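Local coordinates for nucleocapsid (Crimean-congo hemorrhagic fever virus, PDB 4AKL), which probably binds single- and double-stranded RNA, takes part in packaging the viral genome, and cuts double-stranded DNA without sequence preference, at residues Glu108-Leu113 with Tyr311-Lys316; Val198-Glu203 with Asn214-Asp219; Ser412-Arg417 with Glu452-Gln457. One frame throughout, in Å; residues are numbered along the deposited sequence.

Contact 1: Glu108-Leu113 with Tyr311-Lys316; sequences ESYIEL and YYWLYK. Unlike the reference sequence in segment 108-113: Ile111 (reference Thr).
Tyr110 and Lys316 mark the closest approach of the two backbones, yet the CA of Tyr110 stays 9.9 Å from the CA of Lys316, so a short helix at 110-113 and the end of helix 306-316 meet through long side chains. Tyr110 does most of the bridging. Its CG lies anti to the backbone N (chi1 -167°), which sends the ring across the gap. There CD1 of Tyr110 comes 3.7 Å from OH of Tyr312, entering at the edge of the Tyr312 ring, near its plane. Lys316 folds back so that its CG sits 3.5 Å above the plane of the Tyr312 ring, toward the rim. Asp107 OD1 accepts a hydrogen bond from Tyr312 OH and forms a salt bridge with Lys316 NZ, so one carboxylate oxygen ties both side-chain ends beside Tyr110. Tyr110 OH lies 4.4 Å from Trp313 NE1, but each has its own partners: Leu362 O and Leu380 N for the hydroxyl, Ala378 O for the indole. This is helix-to-helix packing through aromatic side chains whose polar groups are bonded to surrounding loops and Asp107. Around it, Tyr311 and Leu314 pack on helix 86-98, Leu314 also on helix 385-392, and Leu113 leans on helix 120-136.

Contact 2: Val198-Glu203 with Asn214-Asp219; sequences VEWCRE and NPPWGD
Trp217 turns the edge of its indole toward a face of Trp200 in a T-shaped pair. The two six-membered rings have centroids 5.1 Å apart and planes at 67°, and the leading atom, CH2 of Trp217, comes 3.7 Å from CE3 of Trp200. The approach follows from different first torsions: Trp200 extends from helix 195-204 with CG anti to the backbone N, whereas Trp217 has CG between its backbone N and carbonyl carbon (chi1 60°), which swings its ring back toward the helix. Prolines fill in beside the pair. Pro215 CB lies over a face of both indoles, 3.4 Å above the plane of Trp217 and farther from that of Trp200. Pro216 crosses the five-membered ring at a slant, its CD only 3.3 Å from CD1 of Trp200, a tight fit. Pro215 to Gly218 form a type I beta turn, which presents the second proline and Trp217 together. Outside the segments, Trp200 also meets the nearly parallel ring of Phe204, while Trp217 packs on Leu230 and Val231 of helix 230-242. Each buried indole N-H still has a partner: NE1 of Trp200 donates a hydrogen bond, in the ring plane, to a water (2.8 Å) that donates in turn to Asn214 O. NE1 of Trp217 donates to Asp219 O at 2.8 Å, in a bent bond (N-H...O 132°) from above the carbonyl plane. Aromatic and proline surfaces thus join loop to helix, while a water and a carbonyl take up the two indole N-H groups.

Contact 3: Ser412-Arg417 with Glu452-Gln457; sequences SILNLR and EHLLHQ
Ile413 and Leu454 meet methyl to methyl, CD1 of Ile413 lying 3.6 Å from CD1 of Leu454, with the two side chains crossing at about a right angle. This is the dense, apolar half of the contact. The side chain of Leu454 sets out toward the 3-10 turn, and its first torsion, with CG anti to the carbonyl carbon (chi1 -72°), directs CG into the gap. CD1 of Leu454 takes Ile413, while its CD2 faces CG of Leu414 at 4.3 Å, the looser meeting. The CA atoms of Leu414 and Leu454 are 7.5 Å apart, the nearest pair of the two backbones, and CD2 of Leu414 approaches the backbone O of Leu454 at 4.1 Å.

Segment 412-417 opens in a 3-10 turn, in which Asn415 N reaches back three residues to Ser412 O (3.0 Å). Ile413 sets out toward the helix, whereas Leu414 reaches it only with the end of its side chain. In helix 450-460, Leu454 and Gln457 lie three residues, or nearly one turn, apart and line the facing surface. The turn is seated in the largely helical body of the nucleocapsid: Ile413 also touches Leu433 of helix 425-440, Asn415 is bonded to Ser33 and Cys74, and Leu455, directed away from the contact, packs on Met169 of helix 163-181.

Away from the Ile413-Leu454 methyls the chemistry turns polar at equal closeness. CD1 of Leu414 rests 3.6 Å from OE1 of Gln457, a methyl against an amide oxygen. The Gln457 chain, extended beyond CG, brings its amide across the end of Leu414, and OE1 has a weak hydrogen bond to Lys462. Toward the partly exposed flank of helix 450-460, His453 is bonded to Lys411, the residue just before the turn segment.

Contacts 1 and 3 lie in the main helical body, on opposite sides of the chain's centre and about 26 Å apart between centres, whereas contact 2 sits about 39 Å from that centre, in the part of the molecule that projects as an arm. All three are largely buried, though only contact 2 includes an exposed touching residue. They share no element: contact 1 joins helices 110-113 and 306-316, contact 2 helix 195-204 and the loop after it, contact 3 a 3-10 turn and helix 450-460. Contact 1 pairs tyrosines with externally bonded hydroxyls, contact 2 uses indoles and prolines, and contact 3 relies chiefly on aliphatic methyls, with the Gln457 amide as its polar part.

Contact 1: Glu108-Leu113 with Tyr311-Lys316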
loop_
_atom_site.group_PDB
_atom_site.type_symbol
_atom_site.label_atom_id
_atom_site.label_comp_id
_atom_site.label_asym_id
_atom_site.label_seq_id
_atom_site.Cartn_x
_atom_site.Cartn_y
_atom_site.Cartn_z
ATOM N N GLU A 108 3.818 16.709 -7.940
ATOM C CA GLU A 108 4.696 17.769 -8.467
ATOM C C GLU A 108 6.178 17.586 -8.040
ATOM O O GLU A 108 7.078 18.294 -8.514
ATOM C CB GLU A 108 4.163 19.168 -8.073
ATOM C CG GLU A 108 2.959 19.573 -8.916
ATOM C CD GLU A 108 2.491 21.025 -8.674
ATOM O OE1 GLU A 108 3.042 21.755 -7.804
ATOM O OE2 GLU A 108 1.541 21.436 -9.386
ATOM N N SER A 109 6.414 16.630 -7.153
ATOM C CA SER A 109 7.764 16.283 -6.701
ATOM C C SER A 109 8.188 14.922 -7.224
ATOM O O SER A 109 9.166 14.406 -6.740
ATOM C CB SER A 109 7.819 16.286 -5.166
ATOM O OG SER A 109 7.759 17.623 -4.739
ATOM N N TYR A 110 7.463 14.375 -8.217
ATOM C CA TYR A 110 7.740 13.045 -8.742
ATOM C C TYR A 110 9.236 12.891 -9.079
ATOM O O TYR A 110 9.818 11.888 -8.747
ATOM C CB TYR A 110 6.876 12.667 -9.960
ATOM C CG TYR A 110 7.004 11.184 -10.233
ATOM C CD1 TYR A 110 6.168 10.261 -9.602
ATOM C CD2 TYR A 110 8.024 10.689 -11.090
ATOM C CE1 TYR A 110 6.314 8.866 -9.835
ATOM C CE2 TYR A 110 8.183 9.352 -11.307
ATOM C CZ TYR A 110 7.324 8.432 -10.685
ATOM O OH TYR A 110 7.487 7.109 -10.923
ATOM N N ILE A 111 9.828 13.883 -9.713
ATOM C CA ILE A 111 11.207 13.816 -10.153
ATOM C C ILE A 111 12.145 13.556 -8.931
ATOM O O ILE A 111 13.074 12.754 -9.001
ATOM C CB ILE A 111 11.536 15.104 -10.958
ATOM C CG1 ILE A 111 10.760 15.088 -12.305
ATOM C CG2 ILE A 111 12.991 15.248 -11.214
ATOM C CD1 ILE A 111 10.770 16.546 -13.049
ATOM N N GLU A 112 11.894 14.257 -7.814
ATOM C CA GLU A 112 12.661 14.077 -6.597
ATOM C C GLU A 112 12.413 12.735 -5.953
ATOM O O GLU A 112 13.339 12.151 -5.367
ATOM C CB GLU A 112 12.344 15.192 -5.599
ATOM C CG GLU A 112 13.152 15.144 -4.364
ATOM C CD GLU A 112 12.978 16.387 -3.486
ATOM O OE1 GLU A 112 11.881 16.988 -3.453
ATOM O OE2 GLU A 112 13.935 16.738 -2.842
ATOM N N LEU A 113 11.189 12.241 -6.039
ATOM C CA LEU A 113 10.828 10.973 -5.388
ATOM C C LEU A 113 11.409 9.742 -6.116
ATOM O O LEU A 113 11.521 8.657 -5.554
ATOM C CB LEU A 113 9.279 10.879 -5.176
ATOM C CG LEU A 113 8.597 11.855 -4.172
ATOM C CD1 LEU A 113 7.027 11.646 -4.186
ATOM C CD2 LEU A 113 9.129 11.726 -2.747
ATOM N N TYR A 311 -3.442 3.455 -11.379
ATOM C CA TYR A 311 -4.175 4.462 -12.132
ATOM C C TYR A 311 -3.363 5.780 -12.211
ATOM O O TYR A 311 -3.395 6.489 -13.250
ATOM C CB TYR A 311 -5.585 4.683 -11.547
ATOM C CG TYR A 311 -6.622 3.870 -12.281
ATOM C CD1 TYR A 311 -7.149 4.318 -13.460
ATOM C CD2 TYR A 311 -7.039 2.632 -11.815
ATOM C CE1 TYR A 311 -8.100 3.570 -14.164
ATOM C CE2 TYR A 311 -7.973 1.880 -12.503
ATOM C CZ TYR A 311 -8.497 2.351 -13.676
ATOM O OH TYR A 311 -9.382 1.589 -14.348
ATOM N N TYR A 312 -2.632 6.095 -11.144
ATOM C CA TYR A 312 -1.762 7.234 -11.152
ATOM C C TYR A 312 -0.723 7.103 -12.294
ATOM O O TYR A 312 -0.424 8.085 -12.992
ATOM C CB TYR A 312 -1.073 7.377 -9.811
ATOM C CG TYR A 312 -0.074 8.472 -9.785
ATOM C CD1 TYR A 312 -0.466 9.794 -9.967
ATOM C CD2 TYR A 312 1.279 8.205 -9.583
ATOM C CE1 TYR A 312 0.467 10.841 -9.952
ATOM C CE2 TYR A 312 2.239 9.268 -9.571
ATOM C CZ TYR A 312 1.828 10.561 -9.749
ATOM O OH TYR A 312 2.754 11.600 -9.747
ATOM N N TRP A 313 -0.189 5.890 -12.492
ATOM C CA TRP A 313 0.842 5.683 -13.514
ATOM C C TRP A 313 0.243 5.791 -14.891
ATOM O O TRP A 313 0.872 6.365 -15.781
ATOM C CB TRP A 313 1.615 4.357 -13.303
ATOM C CG TRP A 313 2.414 4.369 -12.002
ATOM C CD1 TRP A 313 3.093 5.452 -11.452
ATOM C CD2 TRP A 313 2.577 3.299 -11.091
ATOM N NE1 TRP A 313 3.683 5.094 -10.273
ATOM C CE2 TRP A 313 3.381 3.772 -10.022
ATOM C CE3 TRP A 313 2.142 1.971 -11.077
ATOM C CZ2 TRP A 313 3.746 2.980 -8.971
ATOM C CZ3 TRP A 313 2.495 1.184 -10.027
ATOM C CH2 TRP A 313 3.295 1.683 -8.976
ATOM N N LEU A 314 -0.958 5.261 -15.073
ATOM C CA LEU A 314 -1.674 5.502 -16.310
ATOM C C LEU A 314 -1.836 6.997 -16.580
ATOM O O LEU A 314 -1.509 7.476 -17.672
ATOM C CB LEU A 314 -3.039 4.897 -16.271
ATOM C CG LEU A 314 -3.248 3.413 -16.217
ATOM C CD1 LEU A 314 -4.773 3.176 -16.331
ATOM C CD2 LEU A 314 -2.460 2.664 -17.329
ATOM N N TYR A 315 -2.303 7.734 -15.575
ATOM C CA TYR A 315 -2.455 9.181 -15.708
ATOM C C TYR A 315 -1.114 9.830 -16.091
ATOM O O TYR A 315 -1.042 10.524 -17.097
ATOM C CB TYR A 315 -3.094 9.763 -14.441
ATOM C CG TYR A 315 -2.862 11.187 -14.256
ATOM C CD1 TYR A 315 -3.634 12.146 -14.945
ATOM C CD2 TYR A 315 -1.892 11.623 -13.403
ATOM C CE1 TYR A 315 -3.400 13.533 -14.739
ATOM C CE2 TYR A 315 -1.656 12.996 -13.213
ATOM C CZ TYR A 315 -2.413 13.929 -13.881
ATOM O OH TYR A 315 -2.150 15.283 -13.663
ATOM N N LYS A 316 -0.055 9.563 -15.330
ATOM C CA LYS A 316 1.243 10.142 -15.624
ATOM C C LYS A 316 1.806 9.788 -16.987
ATOM O O LYS A 316 2.496 10.587 -17.539
ATOM C CB LYS A 316 2.288 9.750 -14.584
ATOM C CG LYS A 316 2.062 10.350 -13.261
ATOM C CD LYS A 316 2.121 11.938 -13.261
ATOM C CE LYS A 316 3.556 12.422 -13.089
ATOM N NZ LYS A 316 3.574 13.851 -12.685
#

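Contact 2: Val198-Glu203 with Asn214-Asp219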
loop_
_atom_site.group_PDB
_atom_site.type_symbol
_atom_site.label_atom_id
_atom_site.label_comp_id
_atom_site.label_asym_id
_atom_site.label_seq_id
_atom_site.Cartn_x
_atom_site.Cartn_y
_atom_site.Cartn_z
ATOM N N VAL A 198 1.057 13.791 30.943
ATOM C CA VAL A 198 0.059 13.270 30.019
ATOM C C VAL A 198 -1.359 13.533 30.582
ATOM O O VAL A 198 -2.251 13.968 29.869
ATOM C CB VAL A 198 0.272 11.749 29.778
ATOM C CG1 VAL A 198 -0.827 11.170 28.903
ATOM C CG2 VAL A 198 1.645 11.489 29.164
ATOM N N GLU A 199 -1.541 13.280 31.870
ATOM C CA GLU A 199 -2.846 13.440 32.510
ATOM C C GLU A 199 -3.256 14.938 32.606
ATOM O O GLU A 199 -4.451 15.261 32.566
ATOM C CB GLU A 199 -2.829 12.700 33.871
ATOM C CG GLU A 199 -4.112 12.718 34.705
ATOM C CD GLU A 199 -5.347 12.200 33.986
ATOM O OE1 GLU A 199 -5.311 11.073 33.413
ATOM O OE2 GLU A 199 -6.369 12.925 34.002
ATOM N N TRP A 200 -2.271 15.837 32.708
ATOM C CA TRP A 200 -2.527 17.284 32.683
ATOM C C TRP A 200 -3.047 17.702 31.321
ATOM O O TRP A 200 -3.968 18.532 31.223
ATOM C CB TRP A 200 -1.244 18.079 32.982
ATOM C CG TRP A 200 -1.406 19.594 33.031
ATOM C CD1 TRP A 200 -1.591 20.362 34.147
ATOM C CD2 TRP A 200 -1.383 20.517 31.914
ATOM N NE1 TRP A 200 -1.688 21.683 33.798
ATOM C CE2 TRP A 200 -1.569 21.810 32.440
ATOM C CE3 TRP A 200 -1.229 20.369 30.532
ATOM C CZ2 TRP A 200 -1.602 22.959 31.637
ATOM C CZ3 TRP A 200 -1.270 21.530 29.721
ATOM C CH2 TRP A 200 -1.461 22.800 30.293
ATOM N N CYS A 201 -2.442 17.134 30.269
ATOM C CA CYS A 201 -2.855 17.412 28.903
ATOM C C CYS A 201 -4.282 16.943 28.653
ATOM O O CYS A 201 -5.073 17.673 28.040
ATOM C CB CYS A 201 -1.893 16.764 27.888
ATOM S SG CYS A 201 -0.266 17.541 27.827
ATOM N N ARG A 202 -4.610 15.736 29.135
ATOM C CA ARG A 202 -5.953 15.173 28.971
ATOM C C ARG A 202 -7.002 16.111 29.571
ATOM O O ARG A 202 -8.035 16.333 28.981
ATOM C CB ARG A 202 -6.054 13.756 29.574
ATOM C CG ARG A 202 -7.426 13.022 29.316
ATOM C CD ARG A 202 -7.429 11.502 29.699
ATOM N NE ARG A 202 -6.236 11.151 30.485
ATOM C CZ ARG A 202 -5.252 10.317 30.119
ATOM N NH1 ARG A 202 -5.272 9.636 28.953
ATOM N NH2 ARG A 202 -4.229 10.136 30.962
ATOM N N GLU A 203 -6.711 16.677 30.735
ATOM C CA GLU A 203 -7.628 17.645 31.364
ATOM C C GLU A 203 -7.677 19.009 30.604
ATOM O O GLU A 203 -8.762 19.557 30.363
ATOM C CB GLU A 203 -7.268 17.838 32.827
ATOM C CG GLU A 203 -7.662 16.638 33.731
ATOM C CD GLU A 203 -9.174 16.540 33.987
ATOM O OE1 GLU A 203 -9.853 17.590 34.085
ATOM O OE2 GLU A 203 -9.685 15.409 34.085
ATOM N N ASN A 214 -0.510 27.691 35.415
ATOM C CA ASN A 214 0.404 26.984 36.355
ATOM C C ASN A 214 0.496 25.419 36.230
ATOM O O ASN A 214 -0.006 24.689 37.087
ATOM C CB ASN A 214 0.183 27.413 37.837
ATOM C CG ASN A 214 -1.158 26.959 38.425
ATOM O OD1 ASN A 214 -2.183 26.982 37.753
ATOM N ND2 ASN A 214 -1.143 26.553 39.710
ATOM N N PRO A 215 1.182 24.924 35.161
ATOM C CA PRO A 215 1.428 23.522 34.995
ATOM C C PRO A 215 2.335 22.975 36.111
ATOM O O PRO A 215 3.146 23.722 36.627
ATOM C CB PRO A 215 2.181 23.442 33.656
ATOM C CG PRO A 215 2.089 24.683 33.048
ATOM C CD PRO A 215 1.763 25.697 34.053
ATOM N N PRO A 216 2.203 21.672 36.453
ATOM C CA PRO A 216 2.964 21.014 37.550
ATOM C C PRO A 216 4.491 20.902 37.358
ATOM O O PRO A 216 5.223 20.818 38.354
ATOM C CB PRO A 216 2.350 19.597 37.606
ATOM C CG PRO A 216 1.748 19.382 36.300
ATOM C CD PRO A 216 1.289 20.713 35.795
ATOM N N TRP A 217 4.933 20.881 36.089
ATOM C CA TRP A 217 6.369 20.779 35.717
ATOM C C TRP A 217 7.072 22.140 35.808
ATOM O O TRP A 217 8.312 22.209 35.880
ATOM C CB TRP A 217 6.541 20.210 34.293
ATOM C CG TRP A 217 5.883 21.059 33.200
ATOM C CD1 TRP A 217 6.335 22.248 32.684
ATOM C CD2 TRP A 217 4.669 20.766 32.523
ATOM N NE1 TRP A 217 5.462 22.713 31.724
ATOM C CE2 TRP A 217 4.431 21.822 31.606
ATOM C CE3 TRP A 217 3.740 19.718 32.606
ATOM C CZ2 TRP A 217 3.299 21.855 30.768
ATOM C CZ3 TRP A 217 2.607 19.747 31.758
ATOM C CH2 TRP A 217 2.405 20.814 30.856
ATOM N N GLY A 218 6.284 23.208 35.783
ATOM C CA GLY A 218 6.809 24.561 35.865
ATOM C C GLY A 218 6.329 25.417 34.708
ATOM O O GLY A 218 5.159 25.402 34.341
ATOM N N ASP A 219 7.246 26.158 34.110
ATOM C CA ASP A 219 6.873 27.059 33.028
ATOM C C ASP A 219 6.258 26.312 31.842
ATOM O O ASP A 219 6.678 25.188 31.510
ATOM C CB ASP A 219 8.074 27.857 32.545
ATOM C CG ASP A 219 7.657 29.028 31.680
ATOM O OD1 ASP A 219 6.941 29.917 32.221
ATOM O OD2 ASP A 219 8.036 29.028 30.484
HETATM O O HOH W 1 -2.212 23.281 35.999
#

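Contact 3: Ser412-Arg417 with Glu452-Gln457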
loop_
_atom_site.group_PDB
_atom_site.type_symbol
_atom_site.label_atom_id
_atom_site.label_comp_id
_atom_site.label_asym_id
_atom_site.label_seq_id
_atom_site.Cartn_x
_atom_site.Cartn_y
_atom_site.Cartn_z
ATOM N N SER A 412 -2.030 -11.884 -7.887
ATOM C CA SER A 412 -3.105 -12.797 -8.086
ATOM C C SER A 412 -3.038 -13.892 -7.055
ATOM O O SER A 412 -4.054 -14.501 -6.765
ATOM C CB SER A 412 -3.153 -13.350 -9.476
ATOM O OG SER A 412 -3.510 -12.350 -10.410
ATOM N N ILE A 413 -1.832 -14.129 -6.505
ATOM C CA ILE A 413 -1.635 -15.017 -5.356
ATOM C C ILE A 413 -2.560 -14.735 -4.181
ATOM O O ILE A 413 -2.962 -15.667 -3.485
ATOM C CB ILE A 413 -0.115 -14.992 -4.883
ATOM C CG1 ILE A 413 0.709 -15.871 -5.777
ATOM C CG2 ILE A 413 0.059 -15.584 -3.553
ATOM C CD1 ILE A 413 2.242 -15.577 -5.742
ATOM N N LEU A 414 -2.900 -13.464 -3.945
ATOM C CA LEU A 414 -3.759 -13.089 -2.840
ATOM C C LEU A 414 -5.217 -13.556 -3.043
ATOM O O LEU A 414 -5.984 -13.544 -2.110
ATOM C CB LEU A 414 -3.730 -11.565 -2.645
ATOM C CG LEU A 414 -2.403 -11.027 -2.132
ATOM C CD1 LEU A 414 -2.448 -9.523 -2.068
ATOM C CD2 LEU A 414 -2.034 -11.640 -0.769
ATOM N N ASN A 415 -5.569 -13.928 -4.274
ATOM C CA ASN A 415 -6.829 -14.620 -4.575
ATOM C C ASN A 415 -6.802 -16.124 -4.209
ATOM O O ASN A 415 -7.846 -16.768 -4.221
ATOM C CB ASN A 415 -7.188 -14.453 -6.052
ATOM C CG ASN A 415 -8.615 -14.834 -6.353
ATOM O OD1 ASN A 415 -9.526 -14.613 -5.521
ATOM N ND2 ASN A 415 -8.833 -15.419 -7.514
ATOM N N LEU A 416 -5.625 -16.688 -3.894
ATOM C CA LEU A 416 -5.557 -18.101 -3.471
ATOM C C LEU A 416 -6.098 -18.187 -2.059
ATOM O O LEU A 416 -5.747 -17.328 -1.232
ATOM C CB LEU A 416 -4.143 -18.676 -3.501
ATOM C CG LEU A 416 -3.594 -19.062 -4.875
ATOM C CD1 LEU A 416 -2.094 -19.281 -4.789
ATOM C CD2 LEU A 416 -4.311 -20.305 -5.482
ATOM N N ARG A 417 -6.922 -19.219 -1.786
ATOM C CA ARG A 417 -7.572 -19.361 -0.464
ATOM C C ARG A 417 -6.555 -19.554 0.634
ATOM O O ARG A 417 -5.460 -20.059 0.393
ATOM C CB ARG A 417 -8.593 -20.542 -0.432
ATOM C CG ARG A 417 -9.853 -20.300 -1.259
ATOM C CD ARG A 417 -10.835 -21.460 -1.221
ATOM N NE ARG A 417 -12.052 -21.167 -2.004
ATOM C CZ ARG A 417 -13.095 -20.424 -1.587
ATOM N NH1 ARG A 417 -13.133 -19.869 -0.360
ATOM N NH2 ARG A 417 -14.130 -20.227 -2.419
ATOM N N GLU A 452 7.891 -12.166 0.824
ATOM C CA GLU A 452 7.682 -11.608 2.181
ATOM C C GLU A 452 6.590 -10.520 2.218
ATOM O O GLU A 452 5.766 -10.514 3.150
ATOM C CB GLU A 452 8.982 -11.074 2.783
ATOM C CG GLU A 452 9.913 -12.188 3.111
ATOM C CD GLU A 452 11.202 -11.754 3.708
ATOM O OE1 GLU A 452 11.366 -10.563 3.940
ATOM O OE2 GLU A 452 12.064 -12.623 3.951
ATOM N N HIS A 453 6.582 -9.635 1.201
ATOM C CA HIS A 453 5.550 -8.594 1.014
ATOM C C HIS A 453 4.194 -9.324 0.897
ATOM O O HIS A 453 3.212 -8.934 1.512
ATOM C CB HIS A 453 5.960 -7.794 -0.255
ATOM C CG HIS A 453 5.084 -6.642 -0.639
ATOM N ND1 HIS A 453 4.836 -5.558 0.188
ATOM C CD2 HIS A 453 4.438 -6.382 -1.801
ATOM C CE1 HIS A 453 4.054 -4.695 -0.450
ATOM N NE2 HIS A 453 3.800 -5.171 -1.659
ATOM N N LEU A 454 4.169 -10.402 0.093
ATOM C CA LEU A 454 2.941 -11.176 -0.064
ATOM C C LEU A 454 2.460 -11.800 1.269
ATOM O O LEU A 454 1.304 -11.717 1.572
ATOM C CB LEU A 454 3.079 -12.258 -1.116
ATOM C CG LEU A 454 3.133 -11.832 -2.589
ATOM C CD1 LEU A 454 3.525 -13.096 -3.425
ATOM C CD2 LEU A 454 1.825 -11.152 -3.147
ATOM N N LEU A 455 3.349 -12.408 2.037
ATOM C CA LEU A 455 2.982 -12.966 3.352
ATOM C C LEU A 455 2.432 -11.914 4.311
ATOM O O LEU A 455 1.443 -12.138 5.008
ATOM C CB LEU A 455 4.177 -13.672 4.007
ATOM C CG LEU A 455 3.925 -14.388 5.359
ATOM C CD1 LEU A 455 2.839 -15.424 5.244
ATOM C CD2 LEU A 455 5.212 -15.018 5.921
ATOM N N HIS A 456 3.098 -10.781 4.335
ATOM C CA HIS A 456 2.727 -9.657 5.187
ATOM C C HIS A 456 1.285 -9.279 4.909
ATOM O O HIS A 456 0.473 -9.225 5.800
ATOM C CB HIS A 456 3.669 -8.488 4.927
ATOM C CG HIS A 456 3.440 -7.335 5.821
ATOM N ND1 HIS A 456 3.902 -7.295 7.122
ATOM C CD2 HIS A 456 2.788 -6.174 5.613
ATOM C CE1 HIS A 456 3.536 -6.151 7.674
ATOM N NE2 HIS A 456 2.866 -5.452 6.775
ATOM N N GLN A 457 0.996 -9.074 3.641
ATOM C CA GLN A 457 -0.330 -8.746 3.173
ATOM C C GLN A 457 -1.368 -9.790 3.478
ATOM O O GLN A 457 -2.469 -9.428 3.767
ATOM C CB GLN A 457 -0.293 -8.467 1.682
ATOM C CG GLN A 457 0.366 -7.103 1.481
ATOM C CD GLN A 457 0.639 -6.822 0.106
ATOM O OE1 GLN A 457 -0.186 -7.071 -0.781
ATOM N NE2 GLN A 457 1.805 -6.293 -0.134
#